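Long-range contacts in haloperoxidase (Corallina officinalis, PDB 1QHB), which catalyses the halogenation of organic substrates with bromide and hydrogen peroxide, as a vanadate-dependent homododecamer that calcium helps to stabilise: residues V233-S238 and V520-P525; S245-S250 and E270-S275; L319-R324 and F510-D515; F353-P358 and F499-F504; G194-N199 and R212-E217. All coordinates share one frame; numbering follows the deposited sequence.

How the contacts relate
Contacts 1 and 3 both involve the small antiparallel hairpin of strands 510-512 and 519-521, with S522 OG of contact 1 2.6 Å from E511 OE2 of contact 3. Contact 1 lies at the surface and is apolar; contact 3 is partly buried and adds an arginine reaching into the hairpin loop. Contact 2, partly buried, is held by backbone and side-chain hydrogen bonds and borders a second subunit. Contact 4, the buried one, packs three phenylalanines near a calcium site and meets a third subunit. Contact 5, partly buried, lies about 44 Å from contact 2, centre to centre, and relies on arginines against aromatic rings.

Contact 1 (V233-S238 and V520-P525)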
# COMPACT_ATOMS: atom_id res chain seq x y z
N VAL A 233 37.52 43.69 -0.51
CA VAL A 233 38.11 44.31 -1.69
C VAL A 233 37.50 45.66 -1.93
O VAL A 233 36.26 45.69 -2.02
CB VAL A 233 37.81 43.43 -2.94
CG1 VAL A 233 38.39 44.08 -4.21
CG2 VAL A 233 38.39 42.03 -2.77
N GLY A 234 38.25 46.72 -2.08
CA GLY A 234 37.61 47.98 -2.47
C GLY A 234 36.97 48.68 -1.29
O GLY A 234 37.25 48.47 -0.10
N PRO A 235 36.12 49.64 -1.63
CA PRO A 235 35.43 50.44 -0.64
C PRO A 235 34.61 49.60 0.32
O PRO A 235 34.17 48.50 0.00
CB PRO A 235 34.58 51.41 -1.43
CG PRO A 235 35.11 51.35 -2.82
CD PRO A 235 35.71 49.99 -3.01
N TYR A 236 34.36 50.20 1.49
CA TYR A 236 33.64 49.53 2.55
C TYR A 236 32.22 49.20 2.08
O TYR A 236 31.72 48.12 2.35
CB TYR A 236 33.59 50.49 3.76
CG TYR A 236 33.00 49.75 4.94
CD1 TYR A 236 31.63 49.56 5.02
CD2 TYR A 236 33.79 49.22 5.94
CE1 TYR A 236 31.05 48.84 6.04
CE2 TYR A 236 33.20 48.52 7.00
CZ TYR A 236 31.86 48.31 7.02
OH TYR A 236 31.24 47.60 8.02
N LEU A 237 31.53 50.21 1.53
CA LEU A 237 30.15 50.08 1.12
C LEU A 237 29.99 49.51 -0.28
O LEU A 237 30.67 49.81 -1.27
CB LEU A 237 29.40 51.41 1.18
CG LEU A 237 29.27 52.02 2.59
CD1 LEU A 237 28.84 53.47 2.47
CD2 LEU A 237 28.28 51.28 3.47
N SER A 238 29.02 48.58 -0.33
CA SER A 238 28.72 47.91 -1.57
C SER A 238 28.28 48.99 -2.52
O SER A 238 27.48 49.87 -2.12
CB SER A 238 27.55 46.91 -1.31
OG SER A 238 27.08 46.42 -2.58
N VAL A 520 31.67 60.08 -5.82
CA VAL A 520 32.85 60.42 -6.59
C VAL A 520 33.54 59.12 -7.00
O VAL A 520 33.38 58.10 -6.34
CB VAL A 520 33.94 61.25 -5.88
CG1 VAL A 520 33.44 62.68 -5.69
CG2 VAL A 520 34.37 60.60 -4.57
N LYS A 521 34.29 59.20 -8.09
CA LYS A 521 35.02 58.03 -8.55
C LYS A 521 35.98 57.64 -7.45
O LYS A 521 36.61 58.48 -6.81
CB LYS A 521 35.64 58.32 -9.91
CG LYS A 521 36.54 57.23 -10.46
CD LYS A 521 37.33 57.71 -11.66
CE LYS A 521 38.09 56.56 -12.31
NZ LYS A 521 38.78 57.01 -13.55
N SER A 522 36.03 56.36 -7.12
CA SER A 522 36.88 55.86 -6.06
C SER A 522 38.35 55.83 -6.46
O SER A 522 38.66 55.70 -7.65
CB SER A 522 36.41 54.42 -5.76
OG SER A 522 37.35 53.75 -4.95
N SER A 523 39.25 55.69 -5.49
CA SER A 523 40.68 55.57 -5.87
C SER A 523 40.99 54.10 -6.17
O SER A 523 42.01 53.77 -6.77
CB SER A 523 41.60 56.08 -4.77
OG SER A 523 41.23 55.41 -3.56
N PHE A 524 40.12 53.20 -5.70
CA PHE A 524 40.27 51.79 -6.04
C PHE A 524 39.96 51.67 -7.53
O PHE A 524 38.94 52.10 -8.07
CB PHE A 524 39.34 50.93 -5.21
CG PHE A 524 39.48 49.47 -5.48
CD1 PHE A 524 40.50 48.74 -4.89
CD2 PHE A 524 38.57 48.82 -6.33
CE1 PHE A 524 40.61 47.38 -5.12
CE2 PHE A 524 38.70 47.47 -6.60
CZ PHE A 524 39.73 46.76 -5.97
N PRO A 525 40.89 51.11 -8.29
CA PRO A 525 40.72 50.96 -9.72
C PRO A 525 39.55 50.09 -10.14
O PRO A 525 38.83 50.41 -11.10
CB PRO A 525 42.02 50.32 -10.18
CG PRO A 525 42.97 50.35 -9.04
CD PRO A 525 42.17 50.56 -7.77
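F524 lays its ring over the backbone of G234 and reaches V233 with its tip. From F524 CB, 4.3 Å from P235 CD, the side chain runs with CG anti to the backbone N (chi1 -178°), which carries the ring across to the loop. F524 CG meets G234 CA at 3.8 Å, and this CA stands over the centre of the ring face, only 11° off the normal, in a CH-pi contact. Farther out, F524 CE1 passes 3.9 Å from G234 N, and F524 CZ ends against V233 CG1 at 3.5 Å, the methyl arriving obliquely. A CB on G234 would clash with P235 CD; without one, CA itself meets the ring. The base of the phenylalanine is set by an ST turn just past strand 519-521, the second strand of a two-stranded antiparallel hairpin: F524 N donates to S522 OG over 2.9 Å. That hydroxyl also bonds to E511 on the partner strand, and P235 CG lies 3.9 Å from S522 OG. K536 of helix 530-548 hydrogen-bonds to the carbonyls of V233 and P235 through its ammonium group.

Contact 2 (S245-S250 and E270-S275)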
# COMPACT_ATOMS: atom_id res chain seq x y z
N SER A 245 20.95 53.63 -10.92
CA SER A 245 20.96 52.78 -12.09
C SER A 245 20.79 53.68 -13.28
O SER A 245 20.44 54.85 -13.22
CB SER A 245 19.73 51.86 -12.06
OG SER A 245 18.55 52.58 -12.37
N LYS A 246 20.88 53.01 -14.42
CA LYS A 246 20.60 53.54 -15.76
C LYS A 246 19.13 54.00 -15.76
O LYS A 246 18.32 53.36 -15.07
CB LYS A 246 20.75 52.40 -16.77
CG LYS A 246 21.31 52.75 -18.13
CD LYS A 246 20.79 51.79 -19.20
CE LYS A 246 21.72 51.77 -20.39
NZ LYS A 246 21.22 50.93 -21.51
N GLN A 247 18.78 55.03 -16.53
CA GLN A 247 17.42 55.56 -16.43
C GLN A 247 16.68 55.33 -17.74
O GLN A 247 17.30 55.10 -18.77
CB GLN A 247 17.44 57.04 -16.06
CG GLN A 247 18.20 57.35 -14.75
CD GLN A 247 17.47 56.95 -13.49
OE1 GLN A 247 16.27 57.20 -13.38
NE2 GLN A 247 18.15 56.36 -12.51
N ILE A 248 15.37 55.40 -17.70
CA ILE A 248 14.46 55.21 -18.80
C ILE A 248 14.80 56.25 -19.85
O ILE A 248 14.95 57.43 -19.52
CB ILE A 248 12.99 55.44 -18.34
CG1 ILE A 248 12.50 54.48 -17.26
CG2 ILE A 248 12.03 55.38 -19.51
CD1 ILE A 248 12.68 53.02 -17.59
N GLY A 249 14.95 55.86 -21.11
CA GLY A 249 15.31 56.92 -22.07
C GLY A 249 16.71 56.65 -22.58
O GLY A 249 16.97 57.09 -23.71
N SER A 250 17.53 55.96 -21.80
CA SER A 250 18.83 55.56 -22.33
C SER A 250 18.58 54.17 -22.93
O SER A 250 18.21 53.25 -22.16
CB SER A 250 19.83 55.42 -21.18
OG SER A 250 20.31 56.68 -20.77
N GLU A 270 19.92 57.58 -7.72
CA GLU A 270 18.53 57.36 -8.12
C GLU A 270 18.36 56.00 -8.81
O GLU A 270 18.93 55.87 -9.93
CB GLU A 270 18.07 58.44 -9.07
CG GLU A 270 17.99 59.83 -8.43
CD GLU A 270 17.07 59.95 -7.23
OE1 GLU A 270 16.07 59.20 -7.13
OE2 GLU A 270 17.27 60.76 -6.30
N ILE A 271 17.68 55.00 -8.23
CA ILE A 271 17.43 53.71 -8.85
C ILE A 271 16.15 53.82 -9.69
O ILE A 271 15.11 54.20 -9.11
CB ILE A 271 17.19 52.53 -7.87
CG1 ILE A 271 18.37 52.50 -6.88
CG2 ILE A 271 16.97 51.19 -8.54
CD1 ILE A 271 18.02 51.60 -5.71
N ALA A 272 16.19 53.42 -10.97
CA ALA A 272 14.96 53.40 -11.77
C ALA A 272 14.09 52.24 -11.29
O ALA A 272 14.49 51.10 -11.40
CB ALA A 272 15.23 53.19 -13.25
N TYR A 273 12.90 52.48 -10.79
CA TYR A 273 12.00 51.46 -10.24
C TYR A 273 10.76 51.47 -11.12
O TYR A 273 9.85 52.26 -10.81
CB TYR A 273 11.65 51.89 -8.82
CG TYR A 273 10.79 51.00 -7.94
CD1 TYR A 273 10.66 49.63 -8.19
CD2 TYR A 273 10.09 51.55 -6.89
CE1 TYR A 273 9.88 48.86 -7.36
CE2 TYR A 273 9.31 50.78 -6.06
CZ TYR A 273 9.21 49.42 -6.31
OH TYR A 273 8.40 48.60 -5.53
N GLY A 274 10.71 50.64 -12.18
CA GLY A 274 9.65 50.80 -13.13
C GLY A 274 9.86 52.18 -13.79
O GLY A 274 10.99 52.56 -14.18
N SER A 275 8.82 53.01 -13.72
CA SER A 275 8.84 54.35 -14.30
C SER A 275 8.94 55.47 -13.27
O SER A 275 8.88 56.66 -13.57
CB SER A 275 7.58 54.51 -15.15
OG SER A 275 7.60 53.58 -16.25
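S245 presents its hydroxyl to the backbone N of A272. With chi1 at 74°, the hydroxyl sits between the serine's own backbone N and carbonyl carbon; S245 OG accepts from A272 N at 2.9 Å in a nearly straight bond (172°) and donates to K246 O at 2.8 Å. The hydroxyl thus both donates and accepts. S245 N donates to E270 O over 3.2 Å. Q247 leaves alongside the contact, and the bend at chi2 (-74°) brings its amide to the strand and to S245 O: Q247 NE2 donates to S245 O at 2.8 Å and makes a weak, bent bond to E270 O at 2.7 Å. Its OE1 is taken by R283 of a second subunit. A272 CB lies 3.5 Å from S245 OG, with K246 O next to it. Farther along, I248 CD1 rests on G274 O at 3.8 Å, and its side chain also packs on Y313 of the second subunit. The loop, which then reverses in a type II turn with G249 at the third position, lines strand 270-273, an outermost strand of the chain's three-stranded antiparallel sheet.

Contact 3 (L319-R324 and F510-D515); sequences LIRTIR and FEVDTD
The loop end of the hairpin formed by strands 510-512 and 519-521 receives R321 and the backbone before it, with V512 as the apolar centre of the contact. V512 places CG1 anti to its backbone N (chi1 175°), and both methyls meet the opposite segment. V512 CG2 lies 3.4 Å from I320 O and 3.9 Å from L319 CB, while V512 CG1 comes 3.4 Å from R321 NH1. The arginine chain is extended from CG to NE and then turns at its last torsion (79°), which brings the guanidinium beside the turn. There R321 NH2 makes a weak bond to D513 O at 3.0 Å, and T514 O lies 3.0 Å from R321 NH2, near the guanidinium plane. NH1 bonds to the carbonyl of E516, so the group is held chiefly by backbone oxygens of the hairpin loop. That loop is shaped by an Asx turn: D515 N donates to D513 OD2 at 2.8 Å, coming from well above the carboxylate plane, and E516 N binds the same oxygen. The carboxylate remains 5.4 Å from R321 NH2, measured from D513 OD2, near enough that its charge may help to steady the arginine without direct contact. Beyond R321, T322 is the N-cap of helix 323-332. At the other end, L319 N is held by D517, and the L319 side chain touches L519 on the second hairpin strand.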
# COMPACT_ATOMS: atom_id res chain seq x y z
N LEU A 319 23.40 60.41 1.18
CA LEU A 319 23.99 59.10 0.85
C LEU A 319 24.64 58.60 2.12
O LEU A 319 25.17 59.45 2.85
CB LEU A 319 25.04 59.25 -0.27
CG LEU A 319 24.39 59.64 -1.61
CD1 LEU A 319 25.49 60.03 -2.61
CD2 LEU A 319 23.50 58.54 -2.19
N ILE A 320 24.64 57.31 2.41
CA ILE A 320 25.28 56.83 3.62
C ILE A 320 26.67 57.42 3.78
O ILE A 320 27.61 57.18 3.02
CB ILE A 320 25.29 55.28 3.72
CG1 ILE A 320 23.81 54.80 3.84
CG2 ILE A 320 26.10 54.82 4.90
CD1 ILE A 320 23.74 53.30 3.50
N ARG A 321 26.94 58.03 4.93
CA ARG A 321 28.21 58.68 5.23
C ARG A 321 28.95 58.18 6.44
O ARG A 321 30.17 57.98 6.46
CB ARG A 321 27.75 60.15 5.52
CG ARG A 321 28.71 61.18 5.03
CD ARG A 321 28.15 62.62 5.03
NE ARG A 321 29.31 63.44 4.66
CZ ARG A 321 29.73 63.55 3.39
NH1 ARG A 321 29.13 63.06 2.30
NH2 ARG A 321 30.84 64.29 3.25
N THR A 322 28.21 58.05 7.55
CA THR A 322 28.83 57.63 8.79
C THR A 322 28.37 56.22 9.16
O THR A 322 27.37 55.71 8.65
CB THR A 322 28.48 58.55 9.96
OG1 THR A 322 27.04 58.67 10.04
CG2 THR A 322 28.94 60.00 9.72
N ILE A 323 29.10 55.62 10.10
CA ILE A 323 28.69 54.34 10.69
C ILE A 323 27.26 54.44 11.20
O ILE A 323 26.45 53.55 10.94
CB ILE A 323 29.68 53.98 11.80
CG1 ILE A 323 30.98 53.53 11.09
CG2 ILE A 323 29.15 52.89 12.72
CD1 ILE A 323 32.07 53.19 12.05
N ARG A 324 26.86 55.58 11.77
CA ARG A 324 25.52 55.77 12.31
C ARG A 324 24.51 55.66 11.20
O ARG A 324 23.42 55.06 11.40
CB ARG A 324 25.40 57.11 13.05
CG ARG A 324 24.11 57.26 13.86
CD ARG A 324 24.03 58.56 14.67
NE ARG A 324 25.12 58.68 15.68
CZ ARG A 324 25.12 58.05 16.85
NH1 ARG A 324 24.09 57.26 17.20
NH2 ARG A 324 26.12 58.19 17.71
N PHE A 510 32.45 53.72 -7.30
CA PHE A 510 32.15 54.97 -6.66
C PHE A 510 32.23 54.89 -5.15
O PHE A 510 32.10 53.83 -4.59
CB PHE A 510 30.73 55.40 -7.00
CG PHE A 510 30.57 55.79 -8.43
CD1 PHE A 510 31.01 57.03 -8.89
CD2 PHE A 510 30.05 54.88 -9.33
CE1 PHE A 510 30.89 57.34 -10.24
CE2 PHE A 510 29.93 55.19 -10.67
CZ PHE A 510 30.34 56.43 -11.13
N GLU A 511 32.42 56.00 -4.50
CA GLU A 511 32.41 56.14 -3.04
C GLU A 511 31.69 57.47 -2.73
O GLU A 511 31.53 58.28 -3.66
CB GLU A 511 33.79 56.22 -2.47
CG GLU A 511 34.56 54.92 -2.37
CD GLU A 511 36.01 55.21 -1.95
OE1 GLU A 511 36.12 55.73 -0.83
OE2 GLU A 511 36.95 54.92 -2.72
N VAL A 512 31.43 57.70 -1.46
CA VAL A 512 30.76 58.96 -1.08
C VAL A 512 31.88 59.99 -0.85
O VAL A 512 32.89 59.74 -0.22
CB VAL A 512 29.86 58.77 0.14
CG1 VAL A 512 29.24 60.07 0.65
CG2 VAL A 512 28.69 57.79 -0.12
N ASP A 513 31.74 61.19 -1.38
CA ASP A 513 32.73 62.25 -1.24
C ASP A 513 32.94 62.65 0.21
O ASP A 513 32.06 62.69 1.08
CB ASP A 513 32.21 63.45 -2.03
CG ASP A 513 33.21 64.59 -2.11
OD1 ASP A 513 34.23 64.43 -2.78
OD2 ASP A 513 33.04 65.63 -1.48
N THR A 514 34.13 62.99 0.59
CA THR A 514 34.45 63.43 1.94
C THR A 514 33.91 64.84 2.24
O THR A 514 33.70 65.10 3.43
CB THR A 514 35.97 63.50 2.14
OG1 THR A 514 36.46 64.41 1.13
CG2 THR A 514 36.66 62.16 2.03
N ASP A 515 33.65 65.70 1.27
CA ASP A 515 33.17 67.03 1.54
C ASP A 515 31.71 67.32 1.27
O ASP A 515 31.08 68.11 1.95
CB ASP A 515 33.98 68.07 0.70
CG ASP A 515 35.43 68.11 1.18
OD1 ASP A 515 35.64 68.20 2.40
OD2 ASP A 515 36.32 68.03 0.32

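Contact 4 (F353-P358 and F499-F504)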
# COMPACT_ATOMS: atom_id res chain seq x y z
N PHE A 353 21.87 37.60 -17.22
CA PHE A 353 21.42 36.53 -16.33
C PHE A 353 22.48 35.41 -16.38
O PHE A 353 23.36 35.40 -17.24
CB PHE A 353 20.02 36.04 -16.76
CG PHE A 353 18.94 37.05 -16.50
CD1 PHE A 353 18.75 37.61 -15.24
CD2 PHE A 353 18.12 37.49 -17.51
CE1 PHE A 353 17.76 38.53 -15.01
CE2 PHE A 353 17.13 38.43 -17.30
CZ PHE A 353 16.95 38.96 -16.05
N ASP A 354 22.45 34.49 -15.45
CA ASP A 354 23.34 33.31 -15.47
C ASP A 354 23.23 32.66 -16.84
O ASP A 354 22.16 32.39 -17.40
CB ASP A 354 22.81 32.44 -14.35
CG ASP A 354 23.53 31.15 -14.11
OD1 ASP A 354 24.26 30.60 -14.98
OD2 ASP A 354 23.31 30.68 -12.97
N PRO A 355 24.36 32.50 -17.53
CA PRO A 355 24.35 31.98 -18.90
C PRO A 355 23.92 30.53 -19.05
O PRO A 355 23.54 30.15 -20.13
CB PRO A 355 25.78 32.17 -19.38
CG PRO A 355 26.57 32.12 -18.10
CD PRO A 355 25.71 32.82 -17.07
N ASN A 356 23.82 29.75 -17.97
CA ASN A 356 23.29 28.41 -18.00
C ASN A 356 21.76 28.34 -17.96
O ASN A 356 21.27 27.21 -18.07
CB ASN A 356 23.90 27.64 -16.83
CG ASN A 356 25.38 27.56 -17.12
OD1 ASN A 356 25.80 26.96 -18.11
ND2 ASN A 356 26.18 28.16 -16.29
N LEU A 357 21.07 29.47 -17.81
CA LEU A 357 19.62 29.47 -17.80
C LEU A 357 19.20 29.36 -19.26
O LEU A 357 19.99 29.68 -20.14
CB LEU A 357 19.01 30.77 -17.24
CG LEU A 357 19.31 31.05 -15.76
CD1 LEU A 357 18.68 32.35 -15.32
CD2 LEU A 357 18.81 29.87 -14.93
N PRO A 358 17.99 28.92 -19.48
CA PRO A 358 17.51 28.71 -20.83
C PRO A 358 17.28 30.05 -21.51
O PRO A 358 17.06 31.10 -20.88
CB PRO A 358 16.19 27.99 -20.66
CG PRO A 358 15.95 27.82 -19.22
CD PRO A 358 17.00 28.56 -18.45
N PHE A 499 20.98 33.63 -10.02
CA PHE A 499 20.19 34.04 -11.17
C PHE A 499 20.93 34.93 -12.15
O PHE A 499 20.57 34.95 -13.34
CB PHE A 499 18.97 34.80 -10.60
CG PHE A 499 17.75 34.49 -11.41
CD1 PHE A 499 17.54 35.10 -12.62
CD2 PHE A 499 16.85 33.58 -10.95
CE1 PHE A 499 16.40 34.80 -13.36
CE2 PHE A 499 15.74 33.24 -11.68
CZ PHE A 499 15.51 33.86 -12.88
N PHE A 500 21.86 35.72 -11.65
CA PHE A 500 22.59 36.68 -12.49
C PHE A 500 23.97 36.11 -12.83
O PHE A 500 24.34 35.08 -12.24
CB PHE A 500 22.82 38.07 -11.86
CG PHE A 500 21.61 38.95 -11.94
CD1 PHE A 500 21.35 39.77 -13.01
CD2 PHE A 500 20.70 38.94 -10.87
CE1 PHE A 500 20.20 40.54 -13.06
CE2 PHE A 500 19.55 39.70 -10.93
CZ PHE A 500 19.29 40.52 -12.02
N ASP A 501 24.66 36.67 -13.82
CA ASP A 501 26.01 36.17 -14.17
C ASP A 501 26.88 36.76 -13.08
O ASP A 501 27.32 37.96 -13.22
CB ASP A 501 26.41 36.68 -15.55
CG ASP A 501 27.70 36.14 -16.09
OD1 ASP A 501 28.42 35.40 -15.39
OD2 ASP A 501 28.07 36.40 -17.25
N ALA A 502 27.06 36.11 -11.96
CA ALA A 502 27.72 36.68 -10.79
C ALA A 502 29.15 37.13 -10.94
O ALA A 502 29.60 38.00 -10.15
CB ALA A 502 27.62 35.65 -9.66
N ASN A 503 29.91 36.56 -11.86
CA ASN A 503 31.30 36.95 -12.05
C ASN A 503 31.47 38.06 -13.08
O ASN A 503 32.60 38.42 -13.41
CB ASN A 503 32.16 35.74 -12.49
CG ASN A 503 32.22 34.78 -11.33
OD1 ASN A 503 32.50 35.05 -10.19
ND2 ASN A 503 31.90 33.53 -11.47
N PHE A 504 30.39 38.60 -13.61
CA PHE A 504 30.47 39.72 -14.54
C PHE A 504 31.15 40.85 -13.76
O PHE A 504 30.91 40.95 -12.54
CB PHE A 504 29.09 40.13 -14.99
CG PHE A 504 28.86 41.28 -15.93
CD1 PHE A 504 29.02 41.11 -17.27
CD2 PHE A 504 28.54 42.54 -15.45
CE1 PHE A 504 28.81 42.18 -18.13
CE2 PHE A 504 28.35 43.61 -16.28
CZ PHE A 504 28.47 43.43 -17.65
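F499 O, at the C-terminal end of helix 484-499, accepts the backbone N of D354 at 2.9 Å in an almost straight bond (174°). It marks a single beta bridge between F353 and F500, beside which F353, F499 and F500 form an aromatic cluster. F499 turns its edge toward the face of F353 in an offset edge-to-face pair, planes at 84°, with CD1 to CD1 3.8 Å apart. F353 CE1 meets F500 CE1 at 3.7 Å, but these two rings are oblique. L357 CD1 sits over the F499 face, 4.2 Å from its centroid, and H378 makes an edge-to-face pair with the same ring. An alanine in place of F353 would probably open a gap beside F499 and F500 and leave F499 without this edge-to-face partner. The cluster lies near the calcium site, the F353 side chain about 9 Å from the ion. On the D501 side, that aspartate forms a salt bridge to R44 of a third subunit, while P355 CD lies 4.0 Å from D501 CG. The carboxylate of D354 bonds to N585 through OD2, and D354 OD1 closes an Asx turn by accepting N356 N at 3.1 Å.

Contact 5 (G194-N199 and R212-E217); sequences GLEWFN and RRRRGE
W197 and R214 pack closely, face on face. The guanidinium lies flat on the indole, planes 14° apart, and R214 CD stands almost over the centroid of the six-membered ring at 3.7 Å. R214 is extended, with CG anti to the backbone N (chi1 -172°), which carries its CG, CD and NE across the indole face. Its tip holds two carbonyls of the short helix 196-199: R214 NE bonds to W197 O at 3.0 Å, on a lone pair, and R214 NH2 to E196 O at 3.1 Å. An alanine in place of R214 would probably leave those carbonyls without these donors and uncover the indole face. Beside this, F198 CE1 sits over the centre of the R215 guanidinium, 3.8 Å from R215 CZ, the ring meeting it edge on. The rim is looser: G216 and E217 are exposed. One water links W197 NE1 (2.9 Å), R213 O and R215 NE. R215 also has a salt bridge to E161 and a cation-pi contact with F553; its side chain is about 11 Å from that of H551 in the vanadate site. The arginines are thus met by rings, carbonyls and a carboxylate, which probably compensate their positive charge.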
# COMPACT_ATOMS: atom_id res chain seq x y z
N GLY A 194 45.44 43.56 20.54
CA GLY A 194 45.96 43.11 21.80
C GLY A 194 45.11 41.97 22.32
O GLY A 194 45.42 41.53 23.41
N LEU A 195 44.04 41.55 21.67
CA LEU A 195 43.20 40.48 22.19
C LEU A 195 43.56 39.18 21.51
O LEU A 195 43.75 39.06 20.30
CB LEU A 195 41.71 40.80 22.00
CG LEU A 195 41.27 42.16 22.55
CD1 LEU A 195 39.84 42.44 22.13
CD2 LEU A 195 41.40 42.15 24.07
N GLU A 196 43.62 38.12 22.30
CA GLU A 196 43.97 36.78 21.86
C GLU A 196 43.15 36.28 20.68
O GLU A 196 43.71 35.63 19.79
CB GLU A 196 43.78 35.88 23.08
CG GLU A 196 43.99 34.40 22.81
CD GLU A 196 43.63 33.56 24.03
OE1 GLU A 196 43.24 34.07 25.11
OE2 GLU A 196 43.75 32.33 23.87
N TRP A 197 41.84 36.53 20.61
CA TRP A 197 41.07 36.07 19.45
C TRP A 197 41.73 36.45 18.14
O TRP A 197 41.97 35.66 17.20
CB TRP A 197 39.65 36.65 19.50
CG TRP A 197 38.74 36.04 18.46
CD1 TRP A 197 38.20 36.69 17.39
CD2 TRP A 197 38.28 34.69 18.38
NE1 TRP A 197 37.47 35.83 16.64
CE2 TRP A 197 37.49 34.59 17.23
CE3 TRP A 197 38.45 33.56 19.20
CZ2 TRP A 197 36.83 33.41 16.84
CZ3 TRP A 197 37.81 32.38 18.83
CH2 TRP A 197 37.04 32.32 17.65
N PHE A 198 42.13 37.74 18.04
CA PHE A 198 42.74 38.23 16.82
C PHE A 198 44.25 37.99 16.69
O PHE A 198 44.71 37.84 15.56
CB PHE A 198 42.50 39.75 16.69
CG PHE A 198 41.07 40.20 16.63
CD1 PHE A 198 40.29 39.97 15.51
CD2 PHE A 198 40.51 40.93 17.66
CE1 PHE A 198 38.97 40.39 15.43
CE2 PHE A 198 39.20 41.37 17.62
CZ PHE A 198 38.42 41.10 16.50
N ASN A 199 45.00 38.02 17.80
CA ASN A 199 46.45 37.93 17.63
C ASN A 199 47.02 36.55 17.77
O ASN A 199 48.23 36.39 17.65
CB ASN A 199 47.20 38.90 18.57
CG ASN A 199 47.06 38.59 20.04
OD1 ASN A 199 46.94 37.45 20.43
ND2 ASN A 199 46.99 39.58 20.91
N ARG A 212 36.49 28.37 11.24
CA ARG A 212 36.02 29.10 10.06
C ARG A 212 35.70 30.56 10.35
O ARG A 212 35.89 31.41 9.47
CB ARG A 212 34.83 28.34 9.47
CG ARG A 212 34.48 28.87 8.08
CD ARG A 212 33.25 28.23 7.47
NE ARG A 212 32.87 28.98 6.27
CZ ARG A 212 31.91 28.70 5.40
NH1 ARG A 212 31.14 27.62 5.51
NH2 ARG A 212 31.72 29.53 4.37
N ARG A 213 35.21 30.94 11.52
CA ARG A 213 34.90 32.37 11.71
C ARG A 213 35.97 33.14 12.49
O ARG A 213 35.75 34.32 12.77
CB ARG A 213 33.53 32.54 12.40
CG ARG A 213 33.48 31.99 13.80
CD ARG A 213 32.05 32.14 14.40
NE ARG A 213 32.18 31.71 15.80
CZ ARG A 213 31.70 30.56 16.25
NH1 ARG A 213 31.02 29.75 15.45
NH2 ARG A 213 31.89 30.23 17.51
N ARG A 214 37.10 32.51 12.82
CA ARG A 214 38.12 33.22 13.59
C ARG A 214 38.84 34.25 12.74
O ARG A 214 39.15 33.95 11.60
CB ARG A 214 39.13 32.26 14.21
CG ARG A 214 40.05 33.05 15.17
CD ARG A 214 40.52 32.08 16.24
NE ARG A 214 41.44 32.72 17.15
CZ ARG A 214 41.76 32.19 18.32
NH1 ARG A 214 41.19 31.03 18.64
NH2 ARG A 214 42.61 32.83 19.09
N ARG A 215 39.07 35.46 13.26
CA ARG A 215 39.67 36.49 12.43
C ARG A 215 41.12 36.72 12.83
O ARG A 215 41.46 36.56 13.98
CB ARG A 215 38.89 37.81 12.46
CG ARG A 215 37.51 37.70 11.87
CD ARG A 215 36.71 38.95 12.08
NE ARG A 215 36.04 39.02 13.37
CZ ARG A 215 35.51 40.18 13.80
NH1 ARG A 215 35.60 41.24 13.02
NH2 ARG A 215 34.91 40.21 14.97
N GLY A 216 41.93 37.19 11.88
CA GLY A 216 43.32 37.48 12.21
C GLY A 216 43.47 38.98 12.49
O GLY A 216 42.59 39.75 12.83
N GLU A 217 44.67 39.47 12.24
CA GLU A 217 45.14 40.80 12.51
C GLU A 217 44.21 41.87 11.94
O GLU A 217 43.79 41.87 10.80
CB GLU A 217 46.56 40.91 11.95
CG GLU A 217 47.28 42.15 12.47
CD GLU A 217 48.51 42.54 11.67
OE1 GLU A 217 48.87 41.85 10.69
OE2 GLU A 217 49.12 43.57 12.03
O HOH W 1 35.45 36.23 14.58